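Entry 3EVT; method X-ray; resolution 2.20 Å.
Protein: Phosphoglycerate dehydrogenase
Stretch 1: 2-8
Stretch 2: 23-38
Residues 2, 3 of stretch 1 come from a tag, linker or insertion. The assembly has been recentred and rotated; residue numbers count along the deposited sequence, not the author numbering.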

# COMPACT_ATOMS: atom_id res chain seq x y z
N SER A 2 13.12 -29.97 9.52
CA SER A 2 12.61 -30.19 10.93
C SER A 2 13.13 -29.21 12.00
O SER A 2 12.36 -28.81 12.82
CB SER A 2 12.85 -31.62 11.43
N LEU A 3 14.40 -28.84 11.99
CA LEU A 3 14.92 -27.97 13.06
C LEU A 3 15.32 -26.59 12.61
O LEU A 3 16.03 -26.44 11.64
CB LEU A 3 16.17 -28.55 13.67
CG LEU A 3 16.13 -29.12 15.07
CD1 LEU A 3 15.55 -30.56 15.00
CD2 LEU A 3 17.53 -29.09 15.66
N VAL A 4 14.89 -25.59 13.37
CA VAL A 4 15.45 -24.27 13.24
C VAL A 4 16.41 -24.00 14.39
O VAL A 4 16.06 -24.16 15.57
CB VAL A 4 14.38 -23.16 13.26
CG1 VAL A 4 15.04 -21.78 12.99
CG2 VAL A 4 13.30 -23.45 12.26
N LEU A 5 17.61 -23.56 14.04
CA LEU A 5 18.57 -23.13 15.04
C LEU A 5 18.26 -21.69 15.34
O LEU A 5 18.48 -20.84 14.50
CB LEU A 5 19.98 -23.18 14.48
CG LEU A 5 21.05 -22.65 15.44
CD1 LEU A 5 20.99 -23.44 16.74
CD2 LEU A 5 22.44 -22.84 14.85
N MET A 6 17.72 -21.43 16.53
CA MET A 6 17.48 -20.10 17.02
C MET A 6 18.73 -19.47 17.66
O MET A 6 18.90 -19.42 18.85
CB MET A 6 16.34 -20.18 18.00
CG MET A 6 15.12 -20.84 17.35
SD MET A 6 14.32 -19.84 16.06
CE MET A 6 13.45 -18.67 17.09
N ALA A 7 19.62 -18.92 16.84
CA ALA A 7 20.77 -18.19 17.36
C ALA A 7 20.40 -16.77 17.87
O ALA A 7 20.86 -16.35 18.94
CB ALA A 7 21.87 -18.18 16.35
N GLN A 8 19.53 -16.04 17.17
CA GLN A 8 18.97 -14.78 17.71
C GLN A 8 17.93 -15.08 18.80
O GLN A 8 17.07 -15.92 18.60
CB GLN A 8 18.32 -13.99 16.59
CG GLN A 8 17.53 -12.76 17.02
CD GLN A 8 18.35 -11.76 17.81
OE1 GLN A 8 17.89 -11.20 18.83
NE2 GLN A 8 19.59 -11.52 17.35
N PRO A 23 3.76 -27.05 14.34
CA PRO A 23 3.92 -28.04 15.38
C PRO A 23 4.80 -29.17 14.94
O PRO A 23 5.28 -29.93 15.80
CB PRO A 23 2.48 -28.50 15.67
CG PRO A 23 1.71 -28.15 14.47
CD PRO A 23 2.37 -26.91 13.89
N ASP A 24 5.06 -29.30 13.64
CA ASP A 24 6.01 -30.30 13.26
C ASP A 24 7.48 -29.80 13.17
O ASP A 24 8.36 -30.56 12.79
CB ASP A 24 5.60 -31.08 11.99
CG ASP A 24 5.46 -30.18 10.77
OD1 ASP A 24 5.27 -28.96 10.94
OD2 ASP A 24 5.51 -30.71 9.63
N TRP A 25 7.74 -28.54 13.53
CA TRP A 25 9.09 -28.02 13.49
C TRP A 25 9.64 -27.89 14.92
O TRP A 25 8.90 -27.63 15.83
CB TRP A 25 9.10 -26.68 12.78
CG TRP A 25 9.20 -26.78 11.28
CD1 TRP A 25 8.18 -27.05 10.41
CD2 TRP A 25 10.39 -26.61 10.47
NE1 TRP A 25 8.66 -27.07 9.12
CE2 TRP A 25 10.01 -26.83 9.13
CE3 TRP A 25 11.72 -26.29 10.75
CZ2 TRP A 25 10.91 -26.71 8.08
CZ3 TRP A 25 12.62 -26.19 9.70
CH2 TRP A 25 12.22 -26.41 8.38
N THR A 26 10.94 -28.09 15.10
CA THR A 26 11.60 -27.78 16.36
C THR A 26 12.38 -26.47 16.23
O THR A 26 13.26 -26.33 15.35
CB THR A 26 12.64 -28.86 16.75
OG1 THR A 26 12.06 -30.15 16.62
CG2 THR A 26 13.05 -28.68 18.18
N PHE A 27 12.08 -25.53 17.11
CA PHE A 27 12.80 -24.27 17.20
C PHE A 27 13.84 -24.37 18.33
O PHE A 27 13.56 -24.14 19.49
CB PHE A 27 11.79 -23.12 17.32
CG PHE A 27 10.84 -23.10 16.17
CD1 PHE A 27 11.19 -22.40 15.00
CD2 PHE A 27 9.68 -23.89 16.18
CE1 PHE A 27 10.37 -22.42 13.88
CE2 PHE A 27 8.84 -23.91 15.07
CZ PHE A 27 9.17 -23.17 13.91
N LYS A 28 15.06 -24.76 17.97
CA LYS A 28 16.04 -25.07 19.01
C LYS A 28 17.02 -23.94 19.41
O LYS A 28 17.89 -23.54 18.63
CB LYS A 28 16.84 -26.34 18.67
CG LYS A 28 17.52 -26.94 19.92
CD LYS A 28 17.92 -28.41 19.77
CE LYS A 28 17.93 -29.11 21.15
NZ LYS A 28 19.14 -29.97 21.39
N ASP A 29 16.88 -23.46 20.64
CA ASP A 29 17.87 -22.56 21.25
C ASP A 29 19.31 -23.04 20.97
O ASP A 29 19.65 -24.19 21.22
CB ASP A 29 17.59 -22.50 22.76
CG ASP A 29 18.30 -21.32 23.45
OD1 ASP A 29 19.32 -20.80 22.91
OD2 ASP A 29 17.84 -20.95 24.56
N ALA A 30 20.16 -22.16 20.45
CA ALA A 30 21.53 -22.56 20.12
C ALA A 30 22.38 -23.06 21.30
O ALA A 30 23.42 -23.68 21.09
CB ALA A 30 22.23 -21.43 19.42
N ALA A 31 21.97 -22.76 22.52
CA ALA A 31 22.68 -23.22 23.71
C ALA A 31 22.50 -24.73 23.87
O ALA A 31 23.44 -25.46 24.20
CB ALA A 31 22.17 -22.47 24.97
N ALA A 32 21.28 -25.19 23.64
CA ALA A 32 20.93 -26.57 23.89
C ALA A 32 21.17 -27.49 22.69
O ALA A 32 20.84 -28.68 22.75
CB ALA A 32 19.48 -26.65 24.35
N VAL A 33 21.72 -26.96 21.61
CA VAL A 33 21.96 -27.83 20.44
C VAL A 33 23.06 -28.85 20.75
O VAL A 33 23.71 -28.78 21.79
CB VAL A 33 22.30 -27.02 19.16
CG1 VAL A 33 23.22 -25.92 19.50
CG2 VAL A 33 22.92 -27.92 18.09
N THR A 34 23.26 -29.83 19.87
CA THR A 34 24.26 -30.85 20.11
C THR A 34 24.61 -31.38 18.75
O THR A 34 23.88 -31.13 17.80
CB THR A 34 23.69 -32.07 20.81
OG1 THR A 34 23.57 -33.11 19.84
CG2 THR A 34 22.34 -31.78 21.44
N ALA A 35 25.69 -32.15 18.63
CA ALA A 35 26.14 -32.52 17.30
C ALA A 35 25.23 -33.56 16.68
O ALA A 35 25.31 -33.84 15.49
CB ALA A 35 27.55 -33.02 17.32
N ALA A 36 24.35 -34.12 17.50
CA ALA A 36 23.35 -35.04 16.98
C ALA A 36 22.32 -34.23 16.18
O ALA A 36 21.78 -34.72 15.18
CB ALA A 36 22.68 -35.78 18.10
N ASP A 37 22.07 -33.00 16.62
CA ASP A 37 21.17 -32.09 15.90
C ASP A 37 21.70 -31.65 14.53
O ASP A 37 20.95 -31.51 13.59
CB ASP A 37 20.85 -30.86 16.77
CG ASP A 37 20.05 -31.23 18.01
OD1 ASP A 37 19.13 -32.08 17.89
OD2 ASP A 37 20.34 -30.69 19.09
N TYR A 38 23.01 -31.44 14.42
CA TYR A 38 23.60 -30.76 13.28
C TYR A 38 22.92 -31.01 11.92
O TYR A 38 22.60 -30.08 11.19
CB TYR A 38 25.09 -31.06 13.18
CG TYR A 38 25.95 -30.44 14.28
CD1 TYR A 38 25.37 -29.79 15.36
CD2 TYR A 38 27.33 -30.56 14.25
CE1 TYR A 38 26.15 -29.25 16.35
CE2 TYR A 38 28.12 -30.03 15.25
CZ TYR A 38 27.53 -29.37 16.29
OH TYR A 38 28.31 -28.83 17.29

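The parallel pairing of these two strands begins in residues that are not native. Ser2 and Leu3 come from an expression tag, yet Ser2 supplies the first backbone acceptor of the ladder and Leu3 lies within the strand. Thr26 N donates to Ser2 O at 2.8 Å, with a nearly straight N-H...O angle of 167°.

Strand 3-6 runs beside strand 26-29 in the same direction, with 29° between their axes. The register is simple: Leu3 pairs with Thr26, Val4 with Phe27, Leu5 with Lys28 and Met6 with Asp29. CA atoms of paired residues lie 4.7 to 5.1 Å apart.

Hydrogen bonds alternate between the two strands, as parallel strands require. Val4 uses both its backbone groups: Val4 N donates to Thr26 O at 2.7 Å, and Val4 O accepts from Lys28 N at 2.7 Å. Met6 N then donates to Lys28 O at 3.0 Å. The ladder ends weakly, with Ala30 N, just past the second strand, 3.4 Å from Met6 O in a weak bond. A CA-H...O contact from Leu3 CA to Thr26 O, 3.3 Å, adds to the approach near the start. Thr26 O thus faces both Leu3 CA and Val4 N.

Side chains alternate between the two faces of the sheet. Val4, Met6, Phe27 and Asp29 share one face. Val4 CG2 lies 3.5 Å from Phe27 CE1 and 3.6 Å from Trp25 CE3, so one methyl touches two aromatic rings. Both contacts are apolar. Met6 packs along Phe27 as well, with Met6 CG 4.0 Å from Phe27 CB, and its sulfur lies at the edge of the Phe27 ring. The Trp25 ring also reaches the tag backbone: Ser2 N sits over one of its faces, and Ser2 O is 3.3 Å from Trp25 CE3.

Leu3, Leu5, Thr26 and Lys28 share the other face. Leu3 CD1 comes within 3.8 Å of Thr26 CB. Leu3 CD2 lies 4.1 Å from Lys28 CB and 3.9 Å from Asp37 CB, so the leucine meets the carbon portions of two charged residues. The charges themselves pair within the second stretch. Lys28 NZ forms a salt bridge with Asp37 OD2 at 2.7 Å and also donates to Ala32 O at 2.5 Å. These bonds tie the strand to the segment that follows it.

Leu5 packs against that following segment. Leu5 CD1 is 3.6 Å from Ala30 CB and 4.3 Å from Val33 CG1. Ala30 and Val33 both direct their CA-to-CB bonds toward the first stretch. A type I turn from Asp29 to Ala32 carries the chain away from the strand. A weak backbone bond from Ala32 N to Asp29 O, 3.1 Å, closes it, and Ala31 N makes another weak bond to Asp29 OD1 at 3.3 Å. Together the two stretches bury 663 Å², counting both sides.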